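Local coordinates for protein mitochondrial edited mRNA stability factor 1 (Trypanosoma brucei, PDB 6NL1) that probably processes the 5' ends of mitochondrial mRNAs with a Nudix-type domain that can bind GDP, at residues A[218-223]-A[260-265]; A[240-245]-A[255-260]. One frame throughout, in Å; residues are numbered along the deposited sequence.

From the N terminus, strand 216-223 of the mixed sheet supplies the first half of interaction 1. The chain returns through the antiparallel strand 235-238 into loop 240-245, the first half of interaction 2, and then enters helix 250-262. Interaction 2 closes a short loop when helix residues 255-260 pack on 240-245; interaction 1 closes a wider one around it when 260-265 reach strand 218-223. One contact is thus nested in the other, and Glu260 belongs to both. They also touch directly: Glu261 OE1 probably accepts a hydrogen bond from Gly241 N (2.8 Å). Together they tie the helix to the sheet and to its own leading loop.

Interaction 1 of 2, residues A[218-223]-A[260-265]; sequences LMLRRI and EETGIT
Leu218 and Ile264 meet tip to tip, methyl CD2 of the leucine lying 3.7 Å from CD1 of the isoleucine. The same Leu218 CD2 also lies 3.9 Å from CG2 of Thr262. Two residues along the strand, Leu220 takes up the next part of the helix end: its CD2 approaches the backbone O of Glu261 (3.3 Å), while its CD1 lies at 4.2 Å from Thr262 CG2, the two side chains crossing at about a right angle. No direct hydrogen bond joins the segments. Water 1 does so instead, donating to Glu261 OE2 (2.6 Å) and accepting from Arg222 NH1 (3.1 Å) in the guanidinium plane.

Thr262 divides its branches between two jobs. With chi1 at 68°, OG1 sits between the backbone N and the carbonyl carbon, and CG2 is turned to the leucines. OG1 accepts from Ile264 N (3.1 Å, 154° at the hydrogen), making an ST turn, and is also hydrogen-bonded to Leu258 O. Gly263 leaves the helix with positive phi, 79°, and Ile264 is thereby brought round to Leu218. Glu261 is gripped from several quarters: Lys238 forms a salt bridge to OE1, and Tyr313 OH is hydrogen-bonded to OE2. Glu260 to Ile264 spell the closing EEXGU of the Nudix box, U being a bulky aliphatic residue, and here that helix end packs against the central sheet of the Nudix fold, close to the GDP-binding residue Arg202.

Interaction 2 of 2, residues A[240-245]-A[255-260]; sequences PGKWTL and IRTLWE
Gly241 and Thr257 bring their backbones closest, 4.9 Å between CA atoms, where the irregular loop 240-245 runs over a face of the helix. The extended Gly241 has a positive phi of 130°, at which a CB would collide with the carbonyl O of Pro240. Lys242 N then donates to Thr257 OG1 (3.0 Å, 152° at the hydrogen), an oxygen also hydrogen-bonded to Ala253 O one helical turn back. Thr257 CG2 lies against Lys242 CB at 3.6 Å, and Pro240 CB rests beside Leu258 CD1 (3.5 Å). This is the loop-helix-loop of the Nudix fold; Lys242 stands where the box opens with glycine, Gly241 precedes it, and Arg256 is the arginine of REUXEE, here RTLWEE.

A salt-bridge network flanks the apolar packing. Lys242, extended beyond CG, carries NZ to Glu260 OE1 (2.9 Å), crossing the glutamate at about a right angle. Glu260 OE2 takes Arg256 NH1 (2.9 Å), which approaches from above the carboxylate plane. The Arg256 side chain bends at chi3 (57°), and its guanidinium lies between Thr257 CG2, offset toward the rim of one face, and Leu245 CD1, 3.6 Å above the centre of the other; its NE forms a salt bridge with Glu248.

Interaction 1 of 2, residues A[218-223]-A[260-265]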
loop_
_atom_site.group_PDB
_atom_site.type_symbol
_atom_site.label_atom_id
_atom_site.label_comp_id
_atom_site.label_asym_id
_atom_site.label_seq_id
_atom_site.Cartn_x
_atom_site.Cartn_y
_atom_site.Cartn_z
ATOM N N LEU A 218 17.807 2.906 2.378
ATOM C CA LEU A 218 17.145 4.206 2.352
ATOM C C LEU A 218 15.717 4.072 2.882
ATOM O O LEU A 218 14.951 3.242 2.404
ATOM C CB LEU A 218 17.111 4.748 0.926
ATOM C CG LEU A 218 16.700 6.209 0.774
ATOM C CD1 LEU A 218 17.743 7.094 1.430
ATOM C CD2 LEU A 218 16.536 6.570 -0.696
ATOM N N MET A 219 15.358 4.889 3.865
ATOM C CA MET A 219 14.024 4.821 4.443
ATOM C C MET A 219 13.340 6.190 4.554
ATOM O O MET A 219 14.009 7.217 4.660
ATOM C CB MET A 219 14.098 4.158 5.818
ATOM C CG MET A 219 14.752 2.779 5.756
ATOM S SD MET A 219 14.312 1.750 7.147
ATOM C CE MET A 219 14.532 2.888 8.493
ATOM N N LEU A 220 12.007 6.182 4.525
ATOM C CA LEU A 220 11.200 7.386 4.697
ATOM C C LEU A 220 10.168 7.118 5.778
ATOM O O LEU A 220 9.932 5.971 6.146
ATOM C CB LEU A 220 10.430 7.731 3.416
ATOM C CG LEU A 220 11.155 8.014 2.104
ATOM C CD1 LEU A 220 11.197 6.757 1.257
ATOM C CD2 LEU A 220 10.450 9.151 1.348
ATOM N N ARG A 221 9.533 8.180 6.264
ATOM C CA ARG A 221 8.424 8.034 7.196
ATOM C C ARG A 221 7.195 8.738 6.639
ATOM O O ARG A 221 7.158 9.959 6.545
ATOM C CB ARG A 221 8.805 8.585 8.569
ATOM C CG ARG A 221 9.961 7.801 9.221
ATOM C CD ARG A 221 10.244 8.284 10.629
ATOM N NE ARG A 221 9.203 7.879 11.574
ATOM C CZ ARG A 221 9.089 8.400 12.792
ATOM N NH1 ARG A 221 9.951 9.330 13.196
ATOM N NH2 ARG A 221 8.130 7.999 13.606
ATOM N N ARG A 222 6.203 7.950 6.246
ATOM C CA ARG A 222 5.007 8.479 5.626
ATOM C C ARG A 222 3.948 8.765 6.683
ATOM O O ARG A 222 3.644 7.918 7.525
ATOM C CB ARG A 222 4.461 7.482 4.601
ATOM C CG ARG A 222 3.255 7.983 3.787
ATOM C CD ARG A 222 2.622 6.824 3.019
ATOM N NE ARG A 222 2.167 5.781 3.942
ATOM C CZ ARG A 222 2.130 4.478 3.664
ATOM N NH1 ARG A 222 2.523 4.024 2.476
ATOM N NH2 ARG A 222 1.703 3.622 4.584
ATOM N N ILE A 223 3.379 9.958 6.624
ATOM C CA ILE A 223 2.320 10.349 7.541
ATOM C C ILE A 223 1.015 9.870 6.938
ATOM O O ILE A 223 0.684 10.214 5.810
ATOM C CB ILE A 223 2.304 11.871 7.724
ATOM C CG1 ILE A 223 3.671 12.341 8.237
ATOM C CG2 ILE A 223 1.139 12.313 8.652
ATOM C CD1 ILE A 223 3.856 13.867 8.221
ATOM N N GLU A 260 9.049 8.772 -7.307
ATOM C CA GLU A 260 8.037 9.613 -6.658
ATOM C C GLU A 260 8.358 9.911 -5.195
ATOM O O GLU A 260 8.046 10.991 -4.694
ATOM C CB GLU A 260 6.636 8.993 -6.777
ATOM C CG GLU A 260 6.145 8.912 -8.222
ATOM C CD GLU A 260 4.731 8.366 -8.365
ATOM O OE1 GLU A 260 4.032 8.154 -7.342
ATOM O OE2 GLU A 260 4.313 8.151 -9.521
ATOM N N GLU A 261 8.988 8.965 -4.505
ATOM C CA GLU A 261 9.240 9.158 -3.078
ATOM C C GLU A 261 10.612 9.735 -2.762
ATOM O O GLU A 261 10.799 10.312 -1.691
ATOM C CB GLU A 261 8.974 7.869 -2.281
ATOM C CG GLU A 261 7.494 7.457 -2.283
ATOM C CD GLU A 261 7.148 6.403 -1.228
ATOM O OE1 GLU A 261 7.953 5.473 -1.020
ATOM O OE2 GLU A 261 6.061 6.508 -0.605
ATOM N N THR A 262 11.554 9.618 -3.700
ATOM C CA THR A 262 12.939 9.971 -3.405
ATOM C C THR A 262 13.600 10.836 -4.456
ATOM O O THR A 262 14.620 11.473 -4.188
ATOM C CB THR A 262 13.812 8.713 -3.256
ATOM O OG1 THR A 262 13.928 8.074 -4.532
ATOM C CG2 THR A 262 13.196 7.743 -2.255
ATOM N N GLY A 263 13.039 10.835 -5.662
ATOM C CA GLY A 263 13.631 11.558 -6.775
ATOM C C GLY A 263 14.801 10.806 -7.391
ATOM O O GLY A 263 15.518 11.343 -8.234
ATOM N N ILE A 264 14.995 9.557 -6.976
ATOM C CA ILE A 264 16.084 8.729 -7.506
ATOM C C ILE A 264 15.686 7.945 -8.760
ATOM O O ILE A 264 14.644 7.275 -8.805
ATOM C CB ILE A 264 16.596 7.721 -6.453
ATOM C CG1 ILE A 264 17.222 8.456 -5.268
ATOM C CG2 ILE A 264 17.613 6.750 -7.074
ATOM C CD1 ILE A 264 17.579 7.539 -4.116
ATOM N N THR A 265 16.537 8.017 -9.774
ATOM C CA THR A 265 16.344 7.243 -10.992
ATOM C C THR A 265 17.313 6.067 -11.005
ATOM O O THR A 265 18.526 6.269 -10.934
ATOM C CB THR A 265 16.604 8.109 -12.247
ATOM O OG1 THR A 265 15.674 9.196 -12.281
ATOM C CG2 THR A 265 16.462 7.280 -13.525
HETATM O O HOH W 1 3.742 5.535 0.110
#

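Interaction 2 of 2, residues A[240-245]-A[255-260]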
loop_
_atom_site.group_PDB
_atom_site.type_symbol
_atom_site.label_atom_id
_atom_site.label_comp_id
_atom_site.label_asym_id
_atom_site.label_seq_id
_atom_site.Cartn_x
_atom_site.Cartn_y
_atom_site.Cartn_z
ATOM N N PRO A 240 11.329 2.815 0.108
ATOM C CA PRO A 240 10.614 3.539 -0.952
ATOM C C PRO A 240 9.706 2.597 -1.723
ATOM O O PRO A 240 9.988 1.405 -1.794
ATOM C CB PRO A 240 11.739 4.015 -1.881
ATOM C CG PRO A 240 12.986 4.012 -1.025
ATOM C CD PRO A 240 12.795 2.879 -0.051
ATOM N N GLY A 241 8.637 3.124 -2.308
ATOM C CA GLY A 241 7.791 2.317 -3.163
ATOM C C GLY A 241 6.339 2.451 -2.783
ATOM O O GLY A 241 6.017 2.643 -1.617
ATOM N N LYS A 242 5.462 2.357 -3.773
ATOM C CA LYS A 242 4.034 2.495 -3.521
ATOM C C LYS A 242 3.245 1.278 -3.988
ATOM O O LYS A 242 3.262 0.247 -3.319
ATOM C CB LYS A 242 3.497 3.765 -4.164
ATOM C CG LYS A 242 4.048 5.064 -3.569
ATOM C CD LYS A 242 3.360 6.255 -4.258
ATOM C CE LYS A 242 3.977 7.559 -3.886
ATOM N NZ LYS A 242 3.306 8.676 -4.601
ATOM N N TRP A 243 2.562 1.399 -5.128
ATOM C CA TRP A 243 1.754 0.301 -5.664
ATOM C C TRP A 243 1.742 0.245 -7.196
ATOM O O TRP A 243 2.066 1.224 -7.873
ATOM C CB TRP A 243 0.318 0.374 -5.129
ATOM C CG TRP A 243 -0.460 1.561 -5.646
ATOM C CD1 TRP A 243 -1.182 1.627 -6.812
ATOM C CD2 TRP A 243 -0.583 2.850 -5.024
ATOM N NE1 TRP A 243 -1.748 2.882 -6.945
ATOM C CE2 TRP A 243 -1.394 3.648 -5.864
ATOM C CE3 TRP A 243 -0.093 3.406 -3.837
ATOM C CZ2 TRP A 243 -1.723 4.966 -5.553
ATOM C CZ3 TRP A 243 -0.424 4.714 -3.524
ATOM C CH2 TRP A 243 -1.223 5.485 -4.384
ATOM N N THR A 244 1.368 -0.911 -7.734
ATOM C CA THR A 244 1.185 -1.075 -9.173
ATOM C C THR A 244 -0.129 -0.444 -9.635
ATOM O O THR A 244 -1.194 -0.755 -9.108
ATOM C CB THR A 244 1.124 -2.564 -9.564
ATOM O OG1 THR A 244 0.082 -3.201 -8.815
ATOM C CG2 THR A 244 2.451 -3.277 -9.264
ATOM N N LEU A 245 -0.050 0.444 -10.622
ATOM C CA LEU A 245 -1.240 0.922 -11.320
ATOM C C LEU A 245 -1.821 -0.233 -12.134
ATOM O O LEU A 245 -1.125 -1.219 -12.420
ATOM C CB LEU A 245 -0.882 2.094 -12.249
ATOM C CG LEU A 245 -0.267 3.328 -11.583
ATOM C CD1 LEU A 245 0.335 4.274 -12.611
ATOM C CD2 LEU A 245 -1.307 4.045 -10.746
ATOM N N ILE A 255 10.168 1.040 -9.868
ATOM C CA ILE A 255 11.063 2.080 -10.357
ATOM C C ILE A 255 10.380 3.448 -10.378
ATOM O O ILE A 255 10.964 4.444 -9.955
ATOM C CB ILE A 255 11.631 1.720 -11.749
ATOM C CG1 ILE A 255 12.544 0.488 -11.640
ATOM C CG2 ILE A 255 12.386 2.903 -12.353
ATOM C CD1 ILE A 255 12.998 -0.070 -12.982
ATOM N N ARG A 256 9.137 3.487 -10.851
ATOM C CA ARG A 256 8.381 4.733 -10.919
ATOM C C ARG A 256 8.149 5.313 -9.526
ATOM O O ARG A 256 8.347 6.505 -9.295
ATOM C CB ARG A 256 7.027 4.504 -11.610
ATOM C CG ARG A 256 6.075 5.721 -11.557
ATOM C CD ARG A 256 4.702 5.415 -12.195
ATOM N NE ARG A 256 4.038 4.274 -11.557
ATOM C CZ ARG A 256 3.324 4.348 -10.436
ATOM N NH1 ARG A 256 3.154 5.512 -9.814
ATOM N NH2 ARG A 256 2.770 3.258 -9.932
ATOM N N THR A 257 7.731 4.467 -8.592
ATOM C CA THR A 257 7.356 4.961 -7.272
ATOM C C THR A 257 8.561 5.230 -6.380
ATOM O O THR A 257 8.460 6.001 -5.437
ATOM C CB THR A 257 6.319 4.044 -6.570
ATOM O OG1 THR A 257 6.855 2.728 -6.403
ATOM C CG2 THR A 257 5.039 3.967 -7.409
ATOM N N LEU A 258 9.698 4.595 -6.673
ATOM C CA LEU A 258 10.953 4.998 -6.039
ATOM C C LEU A 258 11.216 6.465 -6.374
ATOM O O LEU A 258 11.525 7.272 -5.493
ATOM C CB LEU A 258 12.135 4.163 -6.536
ATOM C CG LEU A 258 13.514 4.758 -6.210
ATOM C CD1 LEU A 258 13.764 4.780 -4.693
ATOM C CD2 LEU A 258 14.614 3.981 -6.906
ATOM N N TRP A 259 11.093 6.809 -7.655
ATOM C CA TRP A 259 11.298 8.196 -8.072
ATOM C C TRP A 259 10.322 9.152 -7.373
ATOM O O TRP A 259 10.721 10.210 -6.889
ATOM C CB TRP A 259 11.200 8.360 -9.593
ATOM C CG TRP A 259 11.454 9.773 -9.990
ATOM C CD1 TRP A 259 12.672 10.356 -10.199
ATOM C CD2 TRP A 259 10.475 10.811 -10.166
ATOM N NE1 TRP A 259 12.509 11.686 -10.515
ATOM C CE2 TRP A 259 11.173 11.990 -10.502
ATOM C CE3 TRP A 259 9.077 10.852 -10.085
ATOM C CZ2 TRP A 259 10.520 13.203 -10.761
ATOM C CZ3 TRP A 259 8.428 12.057 -10.345
ATOM C CH2 TRP A 259 9.151 13.214 -10.677
ATOM N N GLU A 260 9.049 8.772 -7.307
ATOM C CA GLU A 260 8.037 9.613 -6.658
ATOM C C GLU A 260 8.358 9.911 -5.195
ATOM O O GLU A 260 8.046 10.991 -4.694
ATOM C CB GLU A 260 6.636 8.993 -6.777
ATOM C CG GLU A 260 6.145 8.912 -8.222
ATOM C CD GLU A 260 4.731 8.366 -8.365
ATOM O OE1 GLU A 260 4.032 8.154 -7.342
ATOM O OE2 GLU A 260 4.313 8.151 -9.521
#